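Local coordinates for oligopeptide-binding protein oppA (PDB 3DRF) that captures oligopeptides in a voluminous, Venus-flytrap-like binding cavity as the receptor of the OppABCDF ABC transporter, which imports them into Lactococcus lactis, at residues Val229-Pro241 / Pro248-Thr260. Numbering follows the deposited sequence. Where two conformers were deposited one is given.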
# COMPACT_ATOMS: atom_id res chain seq x y z
N VAL A 229 -3.36 -17.97 -16.29
CA VAL A 229 -2.91 -16.61 -16.10
C VAL A 229 -2.18 -16.17 -17.37
O VAL A 229 -1.26 -16.81 -17.79
CB VAL A 229 -1.92 -16.53 -14.90
CG1 VAL A 229 -1.38 -15.13 -14.78
CG2 VAL A 229 -2.59 -16.96 -13.63
N VAL A 230 -2.63 -15.07 -17.97
CA VAL A 230 -1.98 -14.49 -19.13
C VAL A 230 -1.16 -13.30 -18.62
O VAL A 230 -1.70 -12.31 -18.19
CB VAL A 230 -3.02 -14.02 -20.19
CG1 VAL A 230 -2.35 -13.31 -21.35
CG2 VAL A 230 -3.84 -15.22 -20.71
N ALA A 231 0.14 -13.47 -18.64
CA ALA A 231 1.06 -12.49 -18.09
C ALA A 231 0.72 -11.09 -18.56
O ALA A 231 0.52 -10.85 -19.72
CB ALA A 231 2.51 -12.85 -18.43
N GLY A 232 0.63 -10.17 -17.62
CA GLY A 232 0.40 -8.78 -17.95
C GLY A 232 -1.07 -8.42 -18.17
O GLY A 232 -1.39 -7.29 -18.20
N GLU A 233 -1.92 -9.43 -18.30
CA GLU A 233 -3.31 -9.18 -18.75
C GLU A 233 -4.46 -9.69 -17.88
O GLU A 233 -5.34 -8.95 -17.56
CB GLU A 233 -3.48 -9.79 -20.17
CG GLU A 233 -2.57 -9.21 -21.24
CD GLU A 233 -2.85 -9.81 -22.63
OE1 GLU A 233 -3.84 -10.45 -22.81
OE2 GLU A 233 -2.00 -9.59 -23.45
N SER A 234 -4.47 -10.97 -17.57
CA SER A 234 -5.68 -11.59 -17.05
C SER A 234 -5.49 -12.87 -16.25
O SER A 234 -4.46 -13.51 -16.31
CB SER A 234 -6.63 -11.91 -18.25
OG SER A 234 -6.08 -12.92 -19.03
N ILE A 235 -6.53 -13.22 -15.52
CA ILE A 235 -6.64 -14.47 -14.78
C ILE A 235 -8.03 -15.09 -15.07
O ILE A 235 -9.01 -14.42 -15.02
CB ILE A 235 -6.62 -14.23 -13.26
CG1 ILE A 235 -5.43 -13.35 -12.81
CG2 ILE A 235 -6.66 -15.58 -12.49
CD1 ILE A 235 -5.60 -12.73 -11.42
N LYS A 236 -8.06 -16.38 -15.36
CA LYS A 236 -9.32 -17.16 -15.39
C LYS A 236 -9.38 -17.98 -14.12
O LYS A 236 -8.60 -18.86 -13.88
CB LYS A 236 -9.45 -18.12 -16.62
CG LYS A 236 -10.95 -18.68 -16.74
CD LYS A 236 -11.15 -19.86 -17.65
CE LYS A 236 -12.49 -20.57 -17.35
NZ LYS A 236 -12.52 -22.06 -17.47
N TYR A 237 -10.37 -17.67 -13.33
CA TYR A 237 -10.62 -18.37 -12.10
C TYR A 237 -11.75 -19.43 -12.22
O TYR A 237 -12.81 -19.18 -12.83
CB TYR A 237 -11.07 -17.36 -11.07
CG TYR A 237 -10.02 -16.47 -10.43
CD1 TYR A 237 -9.13 -16.99 -9.50
CD2 TYR A 237 -10.01 -15.10 -10.65
CE1 TYR A 237 -8.21 -16.14 -8.82
CE2 TYR A 237 -9.10 -14.28 -9.99
CZ TYR A 237 -8.22 -14.81 -9.09
OH TYR A 237 -7.35 -14.05 -8.38
N VAL A 238 -11.52 -20.60 -11.61
CA VAL A 238 -12.55 -21.65 -11.49
C VAL A 238 -12.61 -22.04 -10.03
O VAL A 238 -11.69 -21.73 -9.29
CB VAL A 238 -12.20 -22.91 -12.38
CG1 VAL A 238 -12.08 -22.45 -13.84
CG2 VAL A 238 -10.91 -23.58 -11.90
N PRO A 239 -13.65 -22.73 -9.58
CA PRO A 239 -13.71 -23.04 -8.15
C PRO A 239 -12.54 -23.95 -7.72
O PRO A 239 -12.10 -24.79 -8.46
CB PRO A 239 -15.03 -23.81 -8.04
CG PRO A 239 -15.91 -23.18 -9.13
CD PRO A 239 -14.92 -23.07 -10.28
N ASN A 240 -12.07 -23.70 -6.51
CA ASN A 240 -11.08 -24.55 -5.85
C ASN A 240 -11.81 -25.62 -5.04
O ASN A 240 -12.38 -25.34 -4.07
CB ASN A 240 -10.21 -23.66 -4.92
CG ASN A 240 -9.32 -24.47 -4.01
OD1 ASN A 240 -9.10 -25.64 -4.19
ND2 ASN A 240 -8.78 -23.82 -3.03
N PRO A 241 -11.78 -26.86 -5.53
CA PRO A 241 -12.56 -27.92 -4.89
C PRO A 241 -12.12 -28.30 -3.48
O PRO A 241 -12.81 -28.91 -2.73
CB PRO A 241 -12.38 -29.14 -5.85
CG PRO A 241 -11.15 -28.91 -6.49
CD PRO A 241 -11.03 -27.39 -6.69
N PRO A 248 -18.53 -21.51 -3.83
CA PRO A 248 -19.09 -20.43 -4.63
C PRO A 248 -20.28 -20.85 -5.48
O PRO A 248 -20.44 -21.96 -5.86
CB PRO A 248 -17.92 -19.99 -5.53
CG PRO A 248 -16.93 -21.02 -5.43
CD PRO A 248 -17.12 -21.79 -4.20
N LYS A 249 -21.10 -19.84 -5.76
CA LYS A 249 -22.26 -19.99 -6.64
C LYS A 249 -21.81 -19.98 -8.10
O LYS A 249 -22.39 -20.67 -8.92
CB LYS A 249 -23.23 -18.83 -6.35
CG LYS A 249 -23.88 -18.84 -4.93
CD LYS A 249 -24.92 -17.65 -4.77
CE LYS A 249 -25.44 -17.51 -3.35
NZ LYS A 249 -26.41 -18.57 -3.05
N LEU A 250 -20.79 -19.22 -8.44
CA LEU A 250 -20.33 -19.05 -9.82
C LEU A 250 -19.57 -20.24 -10.38
O LEU A 250 -18.98 -20.96 -9.64
CB LEU A 250 -19.44 -17.81 -9.99
CG LEU A 250 -20.07 -16.45 -9.70
CD1 LEU A 250 -18.99 -15.38 -9.45
CD2 LEU A 250 -20.97 -15.94 -10.85
N ASN A 251 -19.69 -20.43 -11.68
CA ASN A 251 -18.85 -21.34 -12.44
C ASN A 251 -17.47 -20.78 -12.73
O ASN A 251 -16.54 -21.53 -12.71
CB ASN A 251 -19.56 -21.73 -13.75
CG ASN A 251 -18.79 -22.76 -14.57
OD1 ASN A 251 -18.60 -23.86 -14.15
ND2 ASN A 251 -18.33 -22.35 -15.68
N SER A 252 -17.34 -19.49 -13.03
CA SER A 252 -16.01 -18.94 -13.31
C SER A 252 -16.02 -17.45 -13.08
O SER A 252 -17.05 -16.85 -13.02
CB SER A 252 -15.55 -19.25 -14.73
OG SER A 252 -16.20 -18.42 -15.67
N ILE A 253 -14.83 -16.89 -12.95
CA ILE A 253 -14.59 -15.46 -12.96
C ILE A 253 -13.40 -15.14 -13.84
O ILE A 253 -12.39 -15.74 -13.65
CB ILE A 253 -14.27 -14.89 -11.52
CG1 ILE A 253 -15.39 -15.20 -10.54
CG2 ILE A 253 -13.99 -13.33 -11.61
CD1 ILE A 253 -15.00 -15.05 -9.02
N THR A 254 -13.51 -14.20 -14.76
CA THR A 254 -12.35 -13.71 -15.49
C THR A 254 -12.01 -12.34 -14.87
O THR A 254 -12.89 -11.56 -14.51
CB THR A 254 -12.63 -13.63 -16.99
OG1 THR A 254 -13.70 -12.70 -17.23
CG2 THR A 254 -12.99 -15.02 -17.49
N TYR A 255 -10.74 -12.09 -14.69
CA TYR A 255 -10.30 -10.83 -14.07
C TYR A 255 -9.19 -10.27 -14.95
O TYR A 255 -8.20 -10.92 -15.13
CB TYR A 255 -9.82 -11.08 -12.62
CG TYR A 255 -10.11 -9.96 -11.61
CD1 TYR A 255 -9.98 -8.64 -11.93
CD2 TYR A 255 -10.51 -10.26 -10.35
CE1 TYR A 255 -10.23 -7.65 -11.00
CE2 TYR A 255 -10.77 -9.27 -9.43
CZ TYR A 255 -10.63 -7.97 -9.77
OH TYR A 255 -10.93 -6.99 -8.87
N GLU A 256 -9.42 -9.08 -15.52
CA GLU A 256 -8.56 -8.51 -16.56
C GLU A 256 -8.13 -7.10 -16.20
O GLU A 256 -8.90 -6.40 -15.61
CB GLU A 256 -9.31 -8.48 -17.94
CG GLU A 256 -9.84 -9.81 -18.44
CD GLU A 256 -10.39 -9.73 -19.85
OE1 GLU A 256 -10.65 -8.67 -20.40
OE2 GLU A 256 -10.54 -10.81 -20.37
N VAL A 257 -7.07 -6.59 -16.72
CA VAL A 257 -6.83 -5.14 -16.64
C VAL A 257 -7.54 -4.46 -17.81
O VAL A 257 -7.80 -5.08 -18.85
CB VAL A 257 -5.32 -4.74 -16.57
CG1 VAL A 257 -4.70 -5.17 -15.23
CG2 VAL A 257 -4.54 -5.28 -17.77
N VAL A 258 -7.97 -3.24 -17.58
CA VAL A 258 -8.55 -2.36 -18.59
C VAL A 258 -8.02 -0.93 -18.43
O VAL A 258 -7.81 -0.45 -17.32
CB VAL A 258 -10.09 -2.33 -18.50
CG1 VAL A 258 -10.53 -1.76 -17.16
CG2 VAL A 258 -10.67 -1.54 -19.65
N SER A 259 -7.60 -0.30 -19.54
CA SER A 259 -6.99 1.02 -19.48
C SER A 259 -7.99 2.09 -19.02
O SER A 259 -9.20 1.90 -19.12
CB SER A 259 -6.45 1.44 -20.83
OG SER A 259 -7.51 1.73 -21.72
N THR A 260 -7.47 3.20 -18.53
CA THR A 260 -8.32 4.30 -18.13
C THR A 260 -9.15 4.85 -19.30
O THR A 260 -10.33 5.13 -19.14
CB THR A 260 -7.47 5.40 -17.51
OG1 THR A 260 -6.59 4.79 -16.55
CG2 THR A 260 -8.33 6.44 -16.85
O HOH W 1 -6.27 -7.08 -20.22
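Ser234-Pro239 and Ser252-Val258 pair as neighbouring antiparallel strands of a mixed five-stranded sheet, a worked example of how a backbone ladder fixes which side chains meet on each face. Ile235 with Tyr255 and Tyr237 with Ile253 are the hydrogen-bonded pairs; Ser234-Glu256 and Lys236-Thr254 are non-hydrogen-bonded. Five backbone bonds join the strands, the shortest from Tyr237 N to Ile253 O at 2.8 Å; the reciprocal bond, from Ile253 N to Tyr237 O, is longer at 3.1 Å. Beyond the last rung, a water donates to Val257 O and weakly to Glu233 O, just where Glu233 and Ser234 form a classic beta bulge opposite Val230 of the preceding strand.

Apolar packing gathers on the face carrying Ile235, Tyr237, Ile253 and Tyr255, which helix 57-62 helps to cover. Tyr237 CB packs 4.1 Å from Ile253 CB. Tyr237 CG stands beside its own backbone N (chi1 -77°), and CG2 of Ile235 sits over the centre of the ring, 3.6 Å above its plane. Tyr255 CB approaches the edge of the same ring, 4.2 Å from CE2. The two hydroxyls bond elsewhere, Tyr237 to Met62 O and Tyr255 to Asn276.

On the other face Glu256 CG lies 3.8 Å from Ser234 CB, while the carboxylate reaches Tyr272. At the far end of the ladder, Pro239 CD rests 3.3 Å from Asn251 O.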